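Long-range contacts in borrelidin polyketide synthase, type I (Streptomyces parvulus, PDB 6OBT), which probably catalyses, through its dehydratase domain, the removal of water from a beta-hydroxyacyl intermediate during assembly of the borrelidin polyketide: residues R197-A202 / A211-P216; E179-E184 / A234-A239; H42-A47 / G60-P65. One frame throughout, in Å; residues are numbered along the deposited sequence.

Interaction 1 of 3, residues R197-A202 / A211-P216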
loop_
_atom_site.group_PDB
_atom_site.type_symbol
_atom_site.label_atom_id
_atom_site.label_comp_id
_atom_site.label_asym_id
_atom_site.label_seq_id
_atom_site.Cartn_x
_atom_site.Cartn_y
_atom_site.Cartn_z
ATOM N N ARG A 197 5.398 -27.473 -19.279
ATOM C CA ARG A 197 5.422 -28.364 -20.447
ATOM C C ARG A 197 3.985 -28.713 -20.834
ATOM O O ARG A 197 3.489 -29.829 -20.643
ATOM C CB ARG A 197 6.238 -29.620 -20.182
ATOM C CG ARG A 197 7.716 -29.342 -19.882
ATOM C CD ARG A 197 8.585 -30.588 -19.963
ATOM N NE ARG A 197 8.296 -31.589 -18.936
ATOM C CZ ARG A 197 9.040 -31.801 -17.853
ATOM N NH1 ARG A 197 10.125 -31.069 -17.628
ATOM N NH2 ARG A 197 8.699 -32.748 -16.985
ATOM N N CYS A 198 3.336 -27.728 -21.435
ATOM C CA CYS A 198 1.908 -27.777 -21.687
ATOM C C CYS A 198 1.567 -28.082 -23.128
ATOM O O CYS A 198 0.416 -28.425 -23.412
ATOM C CB CYS A 198 1.270 -26.448 -21.310
ATOM S SG CYS A 198 1.251 -26.208 -19.524
ATOM N N LEU A 199 2.517 -27.937 -24.046
ATOM C CA LEU A 199 2.228 -28.216 -25.447
ATOM C C LEU A 199 1.978 -29.709 -25.657
ATOM O O LEU A 199 2.809 -30.544 -25.286
ATOM C CB LEU A 199 3.384 -27.749 -26.332
ATOM C CG LEU A 199 3.220 -28.195 -27.794
ATOM C CD1 LEU A 199 1.934 -27.649 -28.400
ATOM C CD2 LEU A 199 4.408 -27.765 -28.624
ATOM N N ARG A 200 0.843 -30.042 -26.280
ATOM C CA ARG A 200 0.470 -31.433 -26.522
ATOM C C ARG A 200 0.423 -31.800 -27.997
ATOM O O ARG A 200 0.934 -32.858 -28.390
ATOM C CB ARG A 200 -0.893 -31.732 -25.880
ATOM C CG ARG A 200 -1.043 -31.205 -24.470
ATOM C CD ARG A 200 -0.122 -31.927 -23.491
ATOM N NE ARG A 200 -0.176 -31.303 -22.170
ATOM C CZ ARG A 200 0.438 -31.781 -21.092
ATOM N NH1 ARG A 200 1.151 -32.898 -21.170
ATOM N NH2 ARG A 200 0.326 -31.150 -19.929
ATOM N N ARG A 201 -0.225 -30.989 -28.833
ATOM C CA ARG A 201 -0.295 -31.281 -30.261
ATOM C C ARG A 201 -0.189 -29.976 -31.035
ATOM O O ARG A 201 -0.567 -28.921 -30.533
ATOM C CB ARG A 201 -1.601 -32.016 -30.641
ATOM C CG ARG A 201 -2.100 -33.032 -29.613
ATOM C CD ARG A 201 -2.804 -34.204 -30.284
ATOM N NE ARG A 201 -4.003 -33.773 -30.994
ATOM C CZ ARG A 201 -5.244 -34.041 -30.597
ATOM N NH1 ARG A 201 -5.448 -34.749 -29.494
ATOM N NH2 ARG A 201 -6.280 -33.604 -31.301
ATOM N N ALA A 202 0.342 -30.050 -32.253
ATOM C CA ALA A 202 0.442 -28.871 -33.102
ATOM C C ALA A 202 0.234 -29.265 -34.563
ATOM O O ALA A 202 0.510 -30.401 -34.966
ATOM C CB ALA A 202 1.793 -28.158 -32.912
ATOM N N ALA A 211 -2.310 -25.123 -32.177
ATOM C CA ALA A 211 -1.797 -26.012 -31.147
ATOM C C ALA A 211 -2.848 -26.251 -30.070
ATOM O O ALA A 211 -3.668 -25.375 -29.770
ATOM C CB ALA A 211 -0.526 -25.438 -30.506
ATOM N N GLU A 212 -2.803 -27.455 -29.497
ATOM C CA GLU A 212 -3.492 -27.786 -28.254
ATOM C C GLU A 212 -2.483 -27.712 -27.116
ATOM O O GLU A 212 -1.420 -28.336 -27.188
ATOM C CB GLU A 212 -4.116 -29.186 -28.315
ATOM C CG GLU A 212 -5.403 -29.238 -29.107
ATOM C CD GLU A 212 -5.888 -30.656 -29.357
ATOM O OE1 GLU A 212 -6.789 -30.825 -30.204
ATOM O OE2 GLU A 212 -5.377 -31.596 -28.706
ATOM N N ILE A 213 -2.812 -26.937 -26.081
ATOM C CA ILE A 213 -1.920 -26.661 -24.957
ATOM C C ILE A 213 -2.732 -26.809 -23.673
ATOM O O ILE A 213 -3.827 -26.249 -23.575
ATOM C CB ILE A 213 -1.332 -25.240 -25.066
ATOM C CG1 ILE A 213 -0.694 -25.023 -26.446
ATOM C CG2 ILE A 213 -0.296 -25.001 -23.988
ATOM C CD1 ILE A 213 -0.364 -23.578 -26.772
ATOM N N SER A 214 -2.215 -27.560 -22.694
ATOM C CA SER A 214 -2.987 -27.745 -21.465
ATOM C C SER A 214 -2.086 -27.968 -20.251
ATOM O O SER A 214 -0.975 -28.486 -20.365
ATOM C CB SER A 214 -3.984 -28.900 -21.606
ATOM O OG SER A 214 -3.350 -30.114 -21.934
ATOM N N LEU A 215 -2.594 -27.575 -19.079
ATOM C CA LEU A 215 -1.846 -27.697 -17.832
ATOM C C LEU A 215 -1.803 -29.157 -17.377
ATOM O O LEU A 215 -2.669 -29.961 -17.747
ATOM C CB LEU A 215 -2.486 -26.819 -16.748
ATOM C CG LEU A 215 -2.246 -25.316 -16.887
ATOM C CD1 LEU A 215 -3.304 -24.495 -16.142
ATOM C CD2 LEU A 215 -0.844 -24.992 -16.392
ATOM N N PRO A 216 -0.783 -29.531 -16.596
ATOM C CA PRO A 216 -0.798 -30.846 -15.943
ATOM C C PRO A 216 -2.033 -30.995 -15.068
ATOM O O PRO A 216 -2.545 -30.021 -14.510
ATOM C CB PRO A 216 0.479 -30.841 -15.089
ATOM C CG PRO A 216 1.274 -29.672 -15.544
ATOM C CD PRO A 216 0.339 -28.691 -16.140
#

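Interaction 2 of 3, residues E179-E184 / A234-A239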
loop_
_atom_site.group_PDB
_atom_site.type_symbol
_atom_site.label_atom_id
_atom_site.label_comp_id
_atom_site.label_asym_id
_atom_site.label_seq_id
_atom_site.Cartn_x
_atom_site.Cartn_y
_atom_site.Cartn_z
ATOM N N GLU A 179 7.257 -34.272 -30.611
ATOM C CA GLU A 179 8.139 -35.131 -29.835
ATOM C C GLU A 179 9.417 -34.392 -29.480
ATOM O O GLU A 179 10.032 -33.752 -30.338
ATOM C CB GLU A 179 8.476 -36.382 -30.647
ATOM C CG GLU A 179 9.152 -37.487 -29.869
ATOM C CD GLU A 179 8.153 -38.454 -29.286
ATOM O OE1 GLU A 179 7.019 -38.018 -28.993
ATOM O OE2 GLU A 179 8.492 -39.651 -29.156
ATOM N N GLY A 180 9.808 -34.473 -28.211
ATOM C CA GLY A 180 11.033 -33.809 -27.802
ATOM C C GLY A 180 11.095 -32.331 -28.122
ATOM O O GLY A 180 12.191 -31.772 -28.215
ATOM N N PHE A 181 9.945 -31.693 -28.362
ATOM C CA PHE A 181 9.912 -30.238 -28.507
ATOM C C PHE A 181 10.610 -29.557 -27.336
ATOM O O PHE A 181 11.397 -28.616 -27.518
ATOM C CB PHE A 181 8.461 -29.776 -28.627
ATOM C CG PHE A 181 8.257 -28.297 -28.461
ATOM C CD1 PHE A 181 8.510 -27.422 -29.506
ATOM C CD2 PHE A 181 7.772 -27.778 -27.260
ATOM C CE1 PHE A 181 8.291 -26.051 -29.343
ATOM C CE2 PHE A 181 7.555 -26.424 -27.104
ATOM C CZ PHE A 181 7.818 -25.561 -28.147
ATOM N N TYR A 182 10.376 -30.058 -26.124
ATOM C CA TYR A 182 10.975 -29.449 -24.944
ATOM C C TYR A 182 12.435 -29.843 -24.760
ATOM O O TYR A 182 13.214 -29.056 -24.208
ATOM C CB TYR A 182 10.157 -29.809 -23.708
ATOM C CG TYR A 182 8.862 -29.045 -23.685
ATOM C CD1 TYR A 182 8.833 -27.727 -23.264
ATOM C CD2 TYR A 182 7.679 -29.621 -24.131
ATOM C CE1 TYR A 182 7.669 -27.003 -23.258
ATOM C CE2 TYR A 182 6.498 -28.906 -24.121
ATOM C CZ TYR A 182 6.496 -27.593 -23.687
ATOM O OH TYR A 182 5.332 -26.862 -23.677
ATOM N N ASP A 183 12.828 -31.041 -25.199
ATOM C CA ASP A 183 14.249 -31.367 -25.199
ATOM C C ASP A 183 15.004 -30.449 -26.151
ATOM O O ASP A 183 16.119 -30.000 -25.845
ATOM C CB ASP A 183 14.455 -32.836 -25.567
ATOM C CG ASP A 183 13.842 -33.783 -24.548
ATOM O OD1 ASP A 183 13.906 -33.475 -23.338
ATOM O OD2 ASP A 183 13.290 -34.828 -24.955
ATOM N N GLU A 184 14.395 -30.134 -27.297
ATOM C CA GLU A 184 14.984 -29.184 -28.236
ATOM C C GLU A 184 15.133 -27.800 -27.608
ATOM O O GLU A 184 16.184 -27.160 -27.732
ATOM C CB GLU A 184 14.124 -29.106 -29.498
ATOM C CG GLU A 184 14.370 -27.876 -30.351
ATOM C CD GLU A 184 14.385 -28.190 -31.833
ATOM O OE1 GLU A 184 14.510 -29.383 -32.191
ATOM O OE2 GLU A 184 14.266 -27.244 -32.643
ATOM N N ALA A 234 1.382 -20.887 -24.286
ATOM C CA ALA A 234 0.698 -20.293 -25.434
ATOM C C ALA A 234 1.676 -19.509 -26.300
ATOM O O ALA A 234 1.637 -19.589 -27.536
ATOM C CB ALA A 234 -0.442 -19.388 -24.961
ATOM N N VAL A 235 2.576 -18.766 -25.657
ATOM C CA VAL A 235 3.562 -17.943 -26.350
ATOM C C VAL A 235 4.740 -18.776 -26.832
ATOM O O VAL A 235 5.215 -18.598 -27.960
ATOM C CB VAL A 235 4.025 -16.796 -25.428
ATOM C CG1 VAL A 235 5.179 -16.046 -26.073
ATOM C CG2 VAL A 235 2.865 -15.859 -25.142
ATOM N N HIS A 236 5.270 -19.673 -25.992
ATOM C CA HIS A 236 6.489 -20.352 -26.405
ATOM C C HIS A 236 6.226 -21.461 -27.420
ATOM O O HIS A 236 7.173 -21.991 -28.005
ATOM C CB HIS A 236 7.282 -20.864 -25.179
ATOM C CG HIS A 236 6.710 -22.066 -24.481
ATOM N ND1 HIS A 236 6.608 -22.130 -23.108
ATOM C CD2 HIS A 236 6.311 -23.279 -24.941
ATOM C CE1 HIS A 236 6.125 -23.307 -22.754
ATOM N NE2 HIS A 236 5.932 -24.025 -23.849
ATOM N N SER A 237 4.960 -21.773 -27.689
ATOM C CA SER A 237 4.652 -22.745 -28.733
ATOM C C SER A 237 4.970 -22.216 -30.125
ATOM O O SER A 237 5.069 -23.007 -31.070
ATOM C CB SER A 237 3.183 -23.144 -28.631
ATOM O OG SER A 237 3.013 -24.007 -27.519
ATOM N N VAL A 238 5.177 -20.903 -30.260
ATOM C CA VAL A 238 5.520 -20.308 -31.548
ATOM C C VAL A 238 6.839 -20.852 -32.092
ATOM O O VAL A 238 7.056 -20.846 -33.309
ATOM C CB VAL A 238 5.562 -18.772 -31.425
ATOM C CG1 VAL A 238 6.792 -18.322 -30.632
ATOM C CG2 VAL A 238 5.525 -18.128 -32.800
ATOM N N ALA A 239 7.739 -21.313 -31.220
ATOM C CA ALA A 239 9.035 -21.850 -31.665
ATOM C C ALA A 239 8.859 -22.945 -32.711
ATOM O O ALA A 239 9.796 -23.335 -33.428
ATOM C CB ALA A 239 9.818 -22.379 -30.477
#

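Interaction 3 of 3, residues H42-A47 / G60-P65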
loop_
_atom_site.group_PDB
_atom_site.type_symbol
_atom_site.label_atom_id
_atom_site.label_comp_id
_atom_site.label_asym_id
_atom_site.label_seq_id
_atom_site.Cartn_x
_atom_site.Cartn_y
_atom_site.Cartn_z
ATOM N N HIS A 42 -5.820 -12.244 -6.253
ATOM C CA HIS A 42 -4.801 -12.811 -7.124
ATOM C C HIS A 42 -3.718 -13.462 -6.282
ATOM O O HIS A 42 -3.350 -12.943 -5.224
ATOM C CB HIS A 42 -4.159 -11.760 -8.024
ATOM C CG HIS A 42 -3.432 -12.348 -9.196
ATOM N ND1 HIS A 42 -2.132 -12.804 -9.120
ATOM C CD2 HIS A 42 -3.844 -12.592 -10.464
ATOM C CE1 HIS A 42 -1.765 -13.278 -10.297
ATOM N NE2 HIS A 42 -2.788 -13.166 -11.130
ATOM N N ALA A 43 -3.196 -14.588 -6.773
ATOM C CA ALA A 43 -2.182 -15.332 -6.030
ATOM C C ALA A 43 -0.904 -14.518 -5.842
ATOM O O ALA A 43 -0.315 -14.521 -4.751
ATOM C CB ALA A 43 -1.872 -16.652 -6.742
ATOM N N PHE A 44 -0.467 -13.797 -6.880
ATOM C CA PHE A 44 0.779 -13.040 -6.793
ATOM C C PHE A 44 0.607 -11.687 -6.114
ATOM O O PHE A 44 1.562 -11.187 -5.515
ATOM C CB PHE A 44 1.372 -12.798 -8.174
ATOM C CG PHE A 44 1.936 -14.032 -8.826
ATOM C CD1 PHE A 44 2.184 -15.177 -8.090
ATOM C CD2 PHE A 44 2.212 -14.037 -10.178
ATOM C CE1 PHE A 44 2.698 -16.317 -8.706
ATOM C CE2 PHE A 44 2.723 -15.164 -10.797
ATOM C CZ PHE A 44 2.971 -16.304 -10.057
ATOM N N VAL A 45 -0.556 -11.051 -6.239
ATOM C CA VAL A 45 -0.762 -9.764 -5.570
ATOM C C VAL A 45 -2.034 -9.853 -4.737
ATOM O O VAL A 45 -3.111 -9.436 -5.184
ATOM C CB VAL A 45 -0.788 -8.597 -6.570
ATOM C CG1 VAL A 45 0.628 -8.279 -7.006
ATOM C CG2 VAL A 45 -1.651 -8.906 -7.785
ATOM N N PRO A 46 -1.954 -10.410 -3.528
ATOM C CA PRO A 46 -3.170 -10.661 -2.737
ATOM C C PRO A 46 -3.820 -9.412 -2.158
ATOM O O PRO A 46 -4.951 -9.511 -1.661
ATOM C CB PRO A 46 -2.674 -11.576 -1.608
ATOM C CG PRO A 46 -1.336 -12.082 -2.064
ATOM C CD PRO A 46 -0.757 -11.010 -2.917
ATOM N N ALA A 47 -3.159 -8.257 -2.192
ATOM C CA ALA A 47 -3.683 -7.057 -1.548
ATOM C C ALA A 47 -3.589 -5.885 -2.505
ATOM O O ALA A 47 -2.659 -5.803 -3.313
ATOM C CB ALA A 47 -2.907 -6.738 -0.253
ATOM N N GLY A 60 2.521 -7.751 -3.436
ATOM C CA GLY A 60 2.710 -9.136 -3.063
ATOM C C GLY A 60 4.160 -9.424 -2.751
ATOM O O GLY A 60 5.038 -8.575 -2.918
ATOM N N ARG A 61 4.399 -10.655 -2.300
ATOM C CA ARG A 61 5.734 -11.189 -2.065
ATOM C C ARG A 61 5.919 -12.441 -2.916
ATOM O O ARG A 61 5.103 -13.367 -2.838
ATOM C CB ARG A 61 5.924 -11.545 -0.595
ATOM C CG ARG A 61 7.353 -11.879 -0.210
ATOM C CD ARG A 61 7.476 -12.096 1.287
ATOM N NE ARG A 61 6.699 -13.248 1.741
ATOM C CZ ARG A 61 6.627 -13.650 3.008
ATOM N NH1 ARG A 61 7.287 -12.992 3.954
ATOM N NH2 ARG A 61 5.896 -14.710 3.330
ATOM N N LEU A 62 6.989 -12.476 -3.715
ATOM C CA LEU A 62 7.313 -13.628 -4.554
ATOM C C LEU A 62 8.540 -14.345 -4.007
ATOM O O LEU A 62 9.538 -13.706 -3.656
ATOM C CB LEU A 62 7.575 -13.209 -6.003
ATOM C CG LEU A 62 6.406 -12.695 -6.841
ATOM C CD1 LEU A 62 6.842 -12.548 -8.294
ATOM C CD2 LEU A 62 5.170 -13.593 -6.713
ATOM N N SER A 63 8.464 -15.670 -3.951
ATOM C CA SER A 63 9.601 -16.498 -3.591
ATOM C C SER A 63 9.325 -17.909 -4.090
ATOM O O SER A 63 8.174 -18.294 -4.305
ATOM C CB SER A 63 9.859 -16.489 -2.082
ATOM O OG SER A 63 8.956 -17.329 -1.383
ATOM N N LEU A 64 10.392 -18.673 -4.273
ATOM C CA LEU A 64 10.190 -20.042 -4.730
ATOM C C LEU A 64 9.577 -20.939 -3.651
ATOM O O LEU A 64 8.823 -21.856 -3.988
ATOM C CB LEU A 64 11.501 -20.634 -5.250
ATOM C CG LEU A 64 11.987 -19.892 -6.507
ATOM C CD1 LEU A 64 13.497 -20.004 -6.687
ATOM C CD2 LEU A 64 11.250 -20.357 -7.764
ATOM N N PRO A 65 9.837 -20.732 -2.355
ATOM C CA PRO A 65 9.098 -21.535 -1.365
ATOM C C PRO A 65 7.603 -21.270 -1.375
ATOM O O PRO A 65 6.825 -22.161 -1.014
ATOM C CB PRO A 65 9.753 -21.136 -0.040
ATOM C CG PRO A 65 11.155 -20.819 -0.434
ATOM C CD PRO A 65 11.026 -20.099 -1.746
HETATM O O HOH W 1 2.147 -12.608 -2.912
#

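Interaction 1 of 3, residues R197-A202 / A211-P216
Arg200 and Arg201 together stand opposite the single residue Glu212, the mark of a classic beta bulge in the antiparallel hairpin. Glu212 O takes Arg200 N at 3.0 Å and, weakly, Arg201 N at 3.3 Å; flanking bonds run from Ser214 N to Cys198 O and from Glu212 N to Arg201 O. The Arg200 chain bends at chi2 (-67°), which carries its guanidinium to the opposite strand. There NH2 reaches Ser214 O at 3.0 Å; the oxygen lies in the guanidinium plane, while the nitrogen sits above the carbonyl plane. Glu212 OE2 hovers 3.1 Å above the centre of the Arg201 guanidinium, the two planes 61° apart. Arg201 NH2 and Glu212 OE1 form a salt bridge at 3.0 Å, but the oxygen lies well out of the guanidinium plane, so charge alone holds them. The other face carries Leu199, Ala202, Ala211 and Ile213, small or branched groups suited to burial. Cys198, compact enough for a close fit, presses CB on Ile213 CG2 at 3.4 Å.

Farther out, Ile213 meets Leu230 and Ala233 of helix 228-236, while Trp168 NE1 hydrogen-bonds Glu212 OE1. The orientation of the Glu212 carboxylate is probably set more by Trp168, leaving Arg201 to balance charge.

Interaction 2 of 3, residues E179-E184 / A234-A239
Tyr182 OH and His236 NE2 meet 2.9 Å apart in the hydrogen bond at the heart of this buried contact, and either may be the donor. Each ring offers its edge to the other's polar atom, although the planes stand at 90°. His236 gets there with CG between its backbone N and carbonyl carbon (chi1 74°), and ND1 is bound to Asp232, so the imidazole is gripped at both nitrogens. Tyr182 OH also meets Leu199 N, which ties it to strand 199-205.

Phe181 packs beside this pair. Its CD2 lies 3.5 Å above the centre of the Tyr182 ring, its CE2 is 4.0 Å from His236 CD2, and its CZ comes to 3.6 Å from His236 O, which lies near the plane of the phenyl ring at the edge. A large flat residue suits the place because one ring reaches the tyrosine, the histidine and the turn that follows.

Toward solvent the contact thins. From His236 to Ala239 the chain makes a type I turn, and the exposed Ala239 offers just its CB, 4.1 Å from Phe181 CE1.

Asp232 and His236 match the spacing of the DxxxH/Q motif of polyketide synthase dehydratases, which is consistent with a place at the active site. By that analogy Asp232 would be the catalytic residue, His236 the one that orients it, and Tyr182 a support one layer further out, helping to fix the rotation of the imidazole through the other ring nitrogen, NE2.

Interaction 3 of 3, residues H42-A47 / G60-P65
Phe44 meets strand 55-62 through both its backbone carbonyl and its ring. The polar part is made by its carbonyl. Phe44 O receives a nearly straight CA-H...O contact from Gly60 CA at 3.4 Å (179° at the hydrogen), and a water bridges the segments, donating to Phe44 O and accepting from Arg61 N, each at 3.0 Å. Glycine fits here because the carbonyl occupies the side where a side chain would project.

The apolar part is the Phe44 ring against Leu62. Leu62 CD2 comes to 3.6 Å from Phe44 CD1, the two side chains crossing at about a right angle, and Pro46 CD rests 3.9 Å from Gly60 CA. Phe44 CG lies anti to the carbonyl carbon (chi1 -71°), which sends ring and carbonyl to separate parts of the second segment.

Within the loop, Phe44 N donates to His42 ND1 at 3.0 Å, which probably steadies the bend; His42 NE2 is held in turn by Glu88.

Helix 83-97 covers the buried side, with Val85 and Leu89 on Phe44, and Tyr67 and Tyr224 set edge-to-face with its ring. Gly60 and Leu62 pair with strand 119-127, while Pro46 packs on Val35 of the second subunit.

Interactions 1 and 2 are neighbours, their centres about 9 Å apart, whereas the centre of interaction 3 lies about 26 and 28 Å from theirs. Interaction 3 closes first along the chain; interaction 1 is then nested inside the loop closed by interaction 2. Tyr182 joins the latter two by meeting Leu199 N, and helix 228-236 follows strand 208-214 directly. The two regions fit the double hotdog fold of polyketide synthase dehydratases: interaction 3 packs against helix 83-97 in one half and reaches the second subunit, while in the other interaction 1 packs on helix 228-236 and interaction 2 is built at its end. The hairpin thus packs on the helix that carries Asp232 and His236.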